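Local coordinates for protein terminase, large subunit (Enterobacteria phage P22, PDB 4DKW) that drives viral DNA into empty capsids as an ATP-powered motor and, through the nuclease domain described here, cuts the genome to start and end packaging, at residues C17-C22 against V143-E148; A57-K62 against C147-E152; T117-G122 against M182-R187. All blocks are in the same frame, centred on the assembly; numbering follows the deposited sequence.

Contact 1 (C17-C22 against V143-E148)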
# COMPACT_ATOMS: atom_id res chain seq x y z
N CYS A 17 14.93 2.41 6.17
CA CYS A 17 16.18 1.95 5.55
C CYS A 17 16.61 2.89 4.44
O CYS A 17 15.80 3.64 3.91
CB CYS A 17 16.05 0.51 5.02
SG CYS A 17 15.06 0.30 3.52
N GLN A 18 17.90 2.85 4.08
CA GLN A 18 18.43 3.56 2.91
C GLN A 18 17.93 2.93 1.62
O GLN A 18 17.92 1.71 1.50
CB GLN A 18 19.96 3.54 2.89
CG GLN A 18 20.60 4.25 4.06
CD GLN A 18 20.44 5.76 3.98
OE1 GLN A 18 20.27 6.32 2.90
NE2 GLN A 18 20.51 6.41 5.12
N PRO A 19 17.52 3.76 0.64
CA PRO A 19 17.12 3.26 -0.68
C PRO A 19 18.25 2.50 -1.38
O PRO A 19 19.42 2.79 -1.18
CB PRO A 19 16.80 4.55 -1.45
CG PRO A 19 16.46 5.53 -0.42
CD PRO A 19 17.33 5.22 0.76
N PHE A 20 17.87 1.54 -2.21
CA PHE A 20 18.81 0.77 -3.00
C PHE A 20 18.08 0.39 -4.27
O PHE A 20 16.86 0.58 -4.37
CB PHE A 20 19.27 -0.49 -2.24
CG PHE A 20 18.13 -1.38 -1.76
CD1 PHE A 20 17.66 -2.43 -2.54
CD2 PHE A 20 17.55 -1.17 -0.51
CE1 PHE A 20 16.63 -3.24 -2.11
CE2 PHE A 20 16.51 -1.98 -0.06
CZ PHE A 20 16.04 -3.01 -0.87
N GLU A 21 18.81 -0.12 -5.25
CA GLU A 21 18.18 -0.60 -6.48
C GLU A 21 17.64 -2.01 -6.32
O GLU A 21 18.27 -2.87 -5.70
CB GLU A 21 19.16 -0.55 -7.65
CG GLU A 21 19.39 0.84 -8.20
CD GLU A 21 20.24 0.81 -9.45
OE1 GLU A 21 20.36 -0.29 -10.05
OE2 GLU A 21 20.77 1.87 -9.83
N CYS A 22 16.46 -2.26 -6.88
CA CYS A 22 15.82 -3.56 -6.76
C CYS A 22 16.62 -4.68 -7.44
O CYS A 22 16.83 -4.65 -8.65
CB CYS A 22 14.41 -3.52 -7.36
SG CYS A 22 13.46 -4.99 -6.99
N VAL A 143 10.86 0.53 5.34
CA VAL A 143 10.38 1.63 4.50
C VAL A 143 11.56 2.51 4.10
O VAL A 143 12.33 2.92 4.96
CB VAL A 143 9.32 2.48 5.26
CG1 VAL A 143 8.77 3.63 4.38
CG2 VAL A 143 8.19 1.58 5.72
N PHE A 144 11.72 2.78 2.80
CA PHE A 144 12.78 3.68 2.34
C PHE A 144 12.62 5.03 3.03
O PHE A 144 11.50 5.51 3.19
CB PHE A 144 12.70 3.88 0.82
CG PHE A 144 13.25 2.74 0.01
CD1 PHE A 144 13.49 1.49 0.58
CD2 PHE A 144 13.54 2.92 -1.34
CE1 PHE A 144 14.01 0.44 -0.18
CE2 PHE A 144 14.06 1.89 -2.10
CZ PHE A 144 14.30 0.64 -1.52
N ASN A 145 13.73 5.64 3.44
CA ASN A 145 13.65 6.93 4.12
C ASN A 145 13.12 8.07 3.24
O ASN A 145 12.84 9.16 3.73
CB ASN A 145 14.99 7.28 4.79
CG ASN A 145 16.14 7.38 3.81
OD1 ASN A 145 16.01 7.94 2.72
ND2 ASN A 145 17.30 6.85 4.20
N THR A 146 12.98 7.80 1.95
CA THR A 146 12.44 8.77 1.00
C THR A 146 10.91 8.68 0.88
O THR A 146 10.30 9.41 0.10
CB THR A 146 13.07 8.56 -0.39
OG1 THR A 146 12.97 7.18 -0.77
CG2 THR A 146 14.54 8.99 -0.37
N CYS A 147 10.29 7.79 1.65
CA CYS A 147 8.84 7.60 1.61
C CYS A 147 8.20 8.27 2.82
O CYS A 147 7.48 7.62 3.57
CB CYS A 147 8.47 6.11 1.61
SG CYS A 147 9.02 5.23 0.17
N GLU A 148 8.47 9.56 2.99
CA GLU A 148 7.98 10.30 4.15
C GLU A 148 6.46 10.26 4.41
O GLU A 148 6.05 10.23 5.58
CB GLU A 148 8.49 11.75 4.12
CG GLU A 148 8.10 12.59 5.34
CD GLU A 148 8.71 12.07 6.65
OE1 GLU A 148 9.70 11.30 6.62
OE2 GLU A 148 8.18 12.44 7.73
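The ring of Phe144 is the tightly packed part of this contact. Phe144 CG lies anti to its own carbonyl carbon (chi1 -78°), and the ring reaches into residues 17-20. Pro19 lies over one face of it. Pro19 CA makes a CH-pi contact 3.7 Å from the centroid of the Phe144 ring, and Pro19 CB touches Phe144 CD2. Cys17 SG comes obliquely to the ring, 3.5 Å from Phe144 CD1, as a sulfur-aromatic contact. Phe20 closes in at the far end of the ring. Its CG takes the crowded position between the backbone N and the carbonyl carbon, and Phe20 CE2 meets Phe144 CE1 at 3.5 Å. The two ring planes stand 58° apart, with Phe144 CZ over a face of Phe20 near its rim.

Beside this cluster the two backbones are joined by hydrogen bonds. Cys17 pairs with Phe144 in a short parallel bridge. Cys17 N donates to Val143 O at 2.9 Å, from above the carbonyl plane. Asn145 N donates to Cys17 O, also at 2.9 Å and nearly along the C=O axis. Phe144 opens a type I turn that ends at Cys147.

The solvent side is looser. Gln18 starts away from the partner segment, but its bent chain returns to Asn145. The bond from Asn145 ND2 to Gln18 OE1 is weak at 3.3 Å, and the two amide planes are 72° apart. Pro19 and Thr146 meet tip to tip, with CG of Pro19 3.9 Å from OG1 of Thr146.

Strand 16-17 lies beside strand 141-144, whose other neighbour is strand 53-62. Trp46 of strand 40-48 packs edge-to-face with both Phe20 and Phe144, and Tyr55 of strand 53-62 does so with Phe20. Val143, its CB bond pointing away from 17-22, packs on helix 148-156.

Contact 2 (A57-K62 against C147-E152)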
# COMPACT_ATOMS: atom_id res chain seq x y z
N ALA A 57 9.07 0.78 -1.16
CA ALA A 57 10.10 1.47 -1.93
C ALA A 57 9.66 2.79 -2.58
O ALA A 57 10.48 3.68 -2.80
CB ALA A 57 10.68 0.53 -2.98
N ARG A 58 8.38 2.91 -2.92
CA ARG A 58 7.87 4.12 -3.55
C ARG A 58 6.52 4.49 -2.95
O ARG A 58 5.70 3.61 -2.71
CB ARG A 58 7.72 3.95 -5.07
CG ARG A 58 8.93 3.40 -5.80
CD ARG A 58 9.94 4.48 -6.04
NE ARG A 58 10.99 4.04 -6.95
CZ ARG A 58 12.15 3.51 -6.57
NH1 ARG A 58 12.42 3.34 -5.27
NH2 ARG A 58 13.05 3.15 -7.47
N VAL A 59 6.31 5.78 -2.70
CA VAL A 59 5.05 6.29 -2.16
C VAL A 59 4.69 7.61 -2.82
O VAL A 59 5.53 8.51 -2.94
CB VAL A 59 5.14 6.52 -0.64
CG1 VAL A 59 4.01 7.41 -0.17
CG2 VAL A 59 5.12 5.19 0.10
N TRP A 60 3.44 7.72 -3.27
CA TRP A 60 2.91 8.97 -3.80
C TRP A 60 1.52 9.18 -3.20
O TRP A 60 0.68 8.29 -3.22
CB TRP A 60 2.85 8.93 -5.33
CG TRP A 60 2.24 10.16 -5.97
CD1 TRP A 60 2.86 11.35 -6.22
CD2 TRP A 60 0.89 10.30 -6.47
NE1 TRP A 60 1.98 12.23 -6.83
CE2 TRP A 60 0.77 11.60 -7.00
CE3 TRP A 60 -0.22 9.44 -6.50
CZ2 TRP A 60 -0.42 12.07 -7.55
CZ3 TRP A 60 -1.40 9.91 -7.06
CH2 TRP A 60 -1.49 11.22 -7.57
N LYS A 61 1.30 10.37 -2.64
CA LYS A 61 0.04 10.68 -1.98
C LYS A 61 -0.41 12.08 -2.37
O LYS A 61 0.37 13.04 -2.26
CB LYS A 61 0.22 10.59 -0.47
CG LYS A 61 -1.01 10.95 0.34
CD LYS A 61 -0.73 10.77 1.83
CE LYS A 61 -1.93 11.19 2.66
NZ LYS A 61 -1.74 10.84 4.08
N LYS A 62 -1.65 12.21 -2.83
CA LYS A 62 -2.14 13.51 -3.30
C LYS A 62 -3.66 13.62 -3.36
O LYS A 62 -4.35 12.69 -3.80
CB LYS A 62 -1.55 13.85 -4.68
CG LYS A 62 -1.16 15.32 -4.81
CD LYS A 62 -0.77 15.67 -6.22
CE LYS A 62 -0.20 17.08 -6.28
NZ LYS A 62 -1.17 18.12 -5.83
N CYS A 147 10.29 7.79 1.65
CA CYS A 147 8.84 7.60 1.61
C CYS A 147 8.20 8.27 2.82
O CYS A 147 7.48 7.62 3.57
CB CYS A 147 8.47 6.11 1.61
SG CYS A 147 9.02 5.23 0.17
N GLU A 148 8.47 9.56 2.99
CA GLU A 148 7.98 10.30 4.15
C GLU A 148 6.46 10.26 4.41
O GLU A 148 6.05 10.23 5.58
CB GLU A 148 8.49 11.75 4.12
CG GLU A 148 8.10 12.59 5.34
CD GLU A 148 8.71 12.07 6.65
OE1 GLU A 148 9.70 11.30 6.62
OE2 GLU A 148 8.18 12.44 7.73
N PRO A 149 5.61 10.28 3.36
CA PRO A 149 4.17 10.18 3.65
C PRO A 149 3.76 8.92 4.42
O PRO A 149 2.74 8.95 5.10
CB PRO A 149 3.51 10.19 2.26
CG PRO A 149 4.46 10.94 1.42
CD PRO A 149 5.84 10.57 1.93
N PHE A 150 4.54 7.84 4.33
CA PHE A 150 4.28 6.66 5.15
C PHE A 150 4.47 6.98 6.63
O PHE A 150 3.66 6.63 7.46
CB PHE A 150 5.19 5.49 4.80
CG PHE A 150 5.04 4.32 5.74
CD1 PHE A 150 4.09 3.34 5.49
CD2 PHE A 150 5.82 4.22 6.89
CE1 PHE A 150 3.94 2.26 6.36
CE2 PHE A 150 5.66 3.16 7.76
CZ PHE A 150 4.72 2.17 7.50
N PHE A 151 5.59 7.63 6.95
CA PHE A 151 5.93 7.89 8.34
C PHE A 151 4.99 8.90 8.99
O PHE A 151 4.67 8.81 10.18
CB PHE A 151 7.40 8.31 8.46
CG PHE A 151 8.36 7.20 8.14
CD1 PHE A 151 8.48 6.12 9.00
CD2 PHE A 151 9.10 7.22 6.96
CE1 PHE A 151 9.34 5.07 8.71
CE2 PHE A 151 9.97 6.18 6.66
CZ PHE A 151 10.09 5.11 7.54
N GLU A 152 4.54 9.87 8.19
CA GLU A 152 3.54 10.83 8.65
C GLU A 152 2.28 10.15 9.15
O GLU A 152 1.71 10.56 10.17
CB GLU A 152 3.20 11.82 7.54
CG GLU A 152 4.37 12.69 7.11
CD GLU A 152 4.02 13.64 5.97
OE1 GLU A 152 2.98 13.43 5.31
OE2 GLU A 152 4.79 14.61 5.74
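A classic beta bulge opens the strand side of this contact: Ala57 and Arg58 both face Gln44 of strand 40-48. Close to it, Cys147 SG approaches Ala57 O at 3.7 Å. The CB bond of Arg58 points away from 147-152. Arg58 NH1 bonds back to Ala57 O at 3.2 Å, with the oxygen in the guanidinium plane.

Val59 carries the apolar centre. Its two methyls divide the work. CG1, anti to the backbone N (chi1 163°), meets Pro149 CB at 3.7 Å. CG2 meets Cys147 CB at 3.8 Å. Val59 and Pro149 slide past each other in opposite directions. Pro149 is the residue of the first helical turn that meets the strand. Lys61 CB adds a longer approach to Pro149 CB, 4.3 Å away.

Beyond CB, Lys61 is fully extended. This carries NZ to a salt bridge with Glu153 and a weak, long ion pair with Asp171, a catalytic magnesium ligand. Glu152 OE1 is 5.5 Å from Lys61 NZ, too far for contact. The chemistry is therefore split: apolar groups join strand to helix, while the lysine places positive charge beside the nuclease site, where it may temper the acidic surroundings of Asp171.

Contact 3 (T117-G122 against M182-R187)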
# COMPACT_ATOMS: atom_id res chain seq x y z
N THR A 117 -7.61 -8.99 -1.61
CA THR A 117 -7.97 -9.96 -0.57
C THR A 117 -6.75 -10.77 -0.12
O THR A 117 -5.78 -10.91 -0.85
CB THR A 117 -9.06 -10.93 -1.06
OG1 THR A 117 -8.59 -11.66 -2.21
CG2 THR A 117 -10.32 -10.18 -1.44
N PHE A 118 -6.85 -11.34 1.08
CA PHE A 118 -5.93 -12.38 1.50
C PHE A 118 -6.24 -13.60 0.64
O PHE A 118 -7.24 -13.62 -0.06
CB PHE A 118 -6.12 -12.71 2.98
CG PHE A 118 -5.62 -11.64 3.91
CD1 PHE A 118 -4.27 -11.55 4.21
CD2 PHE A 118 -6.49 -10.73 4.48
CE1 PHE A 118 -3.80 -10.57 5.07
CE2 PHE A 118 -6.03 -9.75 5.33
CZ PHE A 118 -4.69 -9.67 5.63
N PRO A 119 -5.39 -14.62 0.71
CA PRO A 119 -5.58 -15.82 -0.12
C PRO A 119 -6.95 -16.46 0.07
O PRO A 119 -7.50 -17.02 -0.87
CB PRO A 119 -4.48 -16.76 0.38
CG PRO A 119 -3.56 -15.93 1.24
CD PRO A 119 -4.01 -14.51 1.19
N ASP A 120 -7.50 -16.38 1.28
CA ASP A 120 -8.77 -17.04 1.59
C ASP A 120 -10.00 -16.20 1.25
O ASP A 120 -11.12 -16.60 1.55
CB ASP A 120 -8.81 -17.47 3.06
CG ASP A 120 -8.91 -16.30 4.01
OD1 ASP A 120 -8.82 -15.14 3.55
OD2 ASP A 120 -9.08 -16.53 5.23
N GLY A 121 -9.80 -15.05 0.62
CA GLY A 121 -10.91 -14.20 0.23
C GLY A 121 -11.25 -13.12 1.25
O GLY A 121 -12.08 -12.25 0.99
N GLY A 122 -10.61 -13.17 2.41
CA GLY A 122 -10.88 -12.21 3.46
C GLY A 122 -10.21 -10.88 3.18
O GLY A 122 -9.35 -10.78 2.31
N MET A 182 -2.03 -8.82 -1.38
CA MET A 182 -2.03 -9.37 -2.73
C MET A 182 -0.64 -9.76 -3.23
O MET A 182 -0.43 -9.91 -4.43
CB MET A 182 -2.65 -8.37 -3.70
CG MET A 182 -4.13 -8.13 -3.47
SD MET A 182 -5.15 -9.54 -3.96
CE MET A 182 -5.52 -9.15 -5.67
N ARG A 183 0.30 -9.95 -2.30
CA ARG A 183 1.69 -10.23 -2.65
C ARG A 183 1.87 -11.48 -3.51
O ARG A 183 2.90 -11.62 -4.18
CB ARG A 183 2.56 -10.31 -1.39
CG ARG A 183 2.24 -11.46 -0.45
CD ARG A 183 3.01 -11.30 0.83
NE ARG A 183 2.80 -12.41 1.76
CZ ARG A 183 1.73 -12.53 2.54
NH1 ARG A 183 0.76 -11.63 2.51
NH2 ARG A 183 1.62 -13.57 3.36
N ARG A 184 0.87 -12.36 -3.55
CA ARG A 184 0.94 -13.55 -4.41
C ARG A 184 0.93 -13.17 -5.90
O ARG A 184 1.26 -13.99 -6.75
CB ARG A 184 -0.19 -14.54 -4.10
CG ARG A 184 -1.61 -13.97 -4.29
CD ARG A 184 -2.66 -14.86 -3.65
NE ARG A 184 -4.02 -14.33 -3.81
CZ ARG A 184 -4.54 -13.38 -3.05
NH1 ARG A 184 -3.82 -12.84 -2.07
NH2 ARG A 184 -5.78 -12.95 -3.26
N PHE A 185 0.52 -11.93 -6.19
CA PHE A 185 0.50 -11.41 -7.55
C PHE A 185 1.72 -10.56 -7.91
O PHE A 185 1.86 -10.13 -9.06
CB PHE A 185 -0.80 -10.65 -7.83
CG PHE A 185 -2.02 -11.50 -7.75
CD1 PHE A 185 -2.30 -12.42 -8.74
CD2 PHE A 185 -2.88 -11.40 -6.68
CE1 PHE A 185 -3.41 -13.21 -8.67
CE2 PHE A 185 -3.99 -12.19 -6.60
CZ PHE A 185 -4.28 -13.10 -7.61
N ALA A 186 2.58 -10.31 -6.93
CA ALA A 186 3.84 -9.60 -7.16
C ALA A 186 4.67 -10.33 -8.22
O ALA A 186 4.74 -11.56 -8.24
CB ALA A 186 4.62 -9.46 -5.87
N ARG A 187 5.29 -9.56 -9.11
CA ARG A 187 6.05 -10.15 -10.20
C ARG A 187 7.56 -9.99 -9.98
O ARG A 187 8.02 -8.97 -9.46
CB ARG A 187 5.62 -9.54 -11.54
CG ARG A 187 6.00 -8.06 -11.69
CD ARG A 187 5.46 -7.47 -12.99
NE ARG A 187 5.79 -8.27 -14.17
CZ ARG A 187 5.68 -7.83 -15.43
NH1 ARG A 187 5.26 -6.60 -15.67
NH2 ARG A 187 6.00 -8.63 -16.43
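Arg184 CG sits in the crowded position between the backbone N and the carbonyl carbon (chi1 60°), and the chain then runs extended from CG to NE. This sends the guanidinium across to the loop 117-122. Met182 behaves differently: its chain is bent at chi2 (-72°) and again at chi3 (-90°), which turns SD toward the backbone of Thr117.

The guanidinium grips one atom end-on. Arg184 NH1 donates to Thr117 O at 3.0 Å, and Arg184 NH2 donates to the same Thr117 O at 3.2 Å. The oxygen lies in the guanidinium plane for both bonds. Seen from the carbonyl, the two differ: NH1 lies in its plane, whereas NH2 stands above it. Pro119 is laid over the guanidinium, with Pro119 CA 3.9 Å above its centre. Phe185 CD2 lies over the opposite face, toward the rim, so the flat group is flanked on both faces.

Thr117 also uses its amide. Thr117 N donates a weak but fairly straight bond to Met182 SD, 3.4 Å away, at the point where the chain leaves helix 171-181. Around Met182 are Ile29, Ala84, Leu112 and Ala116.

The loop has its own supports. Phe118 to Gly121 form a type I turn, and Asp120 OD1 accepts from Gly122 N at 2.9 Å in an Asx turn.

In this surface contact a charged donor is thus matched to a neutral backbone acceptor. The paired N-H groups probably polarise the Thr117 carbonyl, while the sulfur serves as a softer acceptor for its amide.

Contacts 1 and 2 are neighbours, with centres 10 Å apart. They share Cys147 and Glu148, where strand 141-144 passes into helix 148-156, and both reach the mixed sheet of the RNase H-like nuclease domain. They also touch directly, through Phe144 on Ala57 and Val143 on Phe150 and Phe151. Contact 3 stands apart, its centre 24 Å from contact 1 and 22 Å from contact 2. Its segment 182-187 links helix 171-181, which begins with Asp171, to strand 187-188 of the same sheet. Contacts 1 and 2 bring 17-22 and 57-62 to 143-152, and contact 3 joins 117-122 to 182-187, so the pairings alternate along the chain. Of the three, only contact 2 lies near the magnesium site.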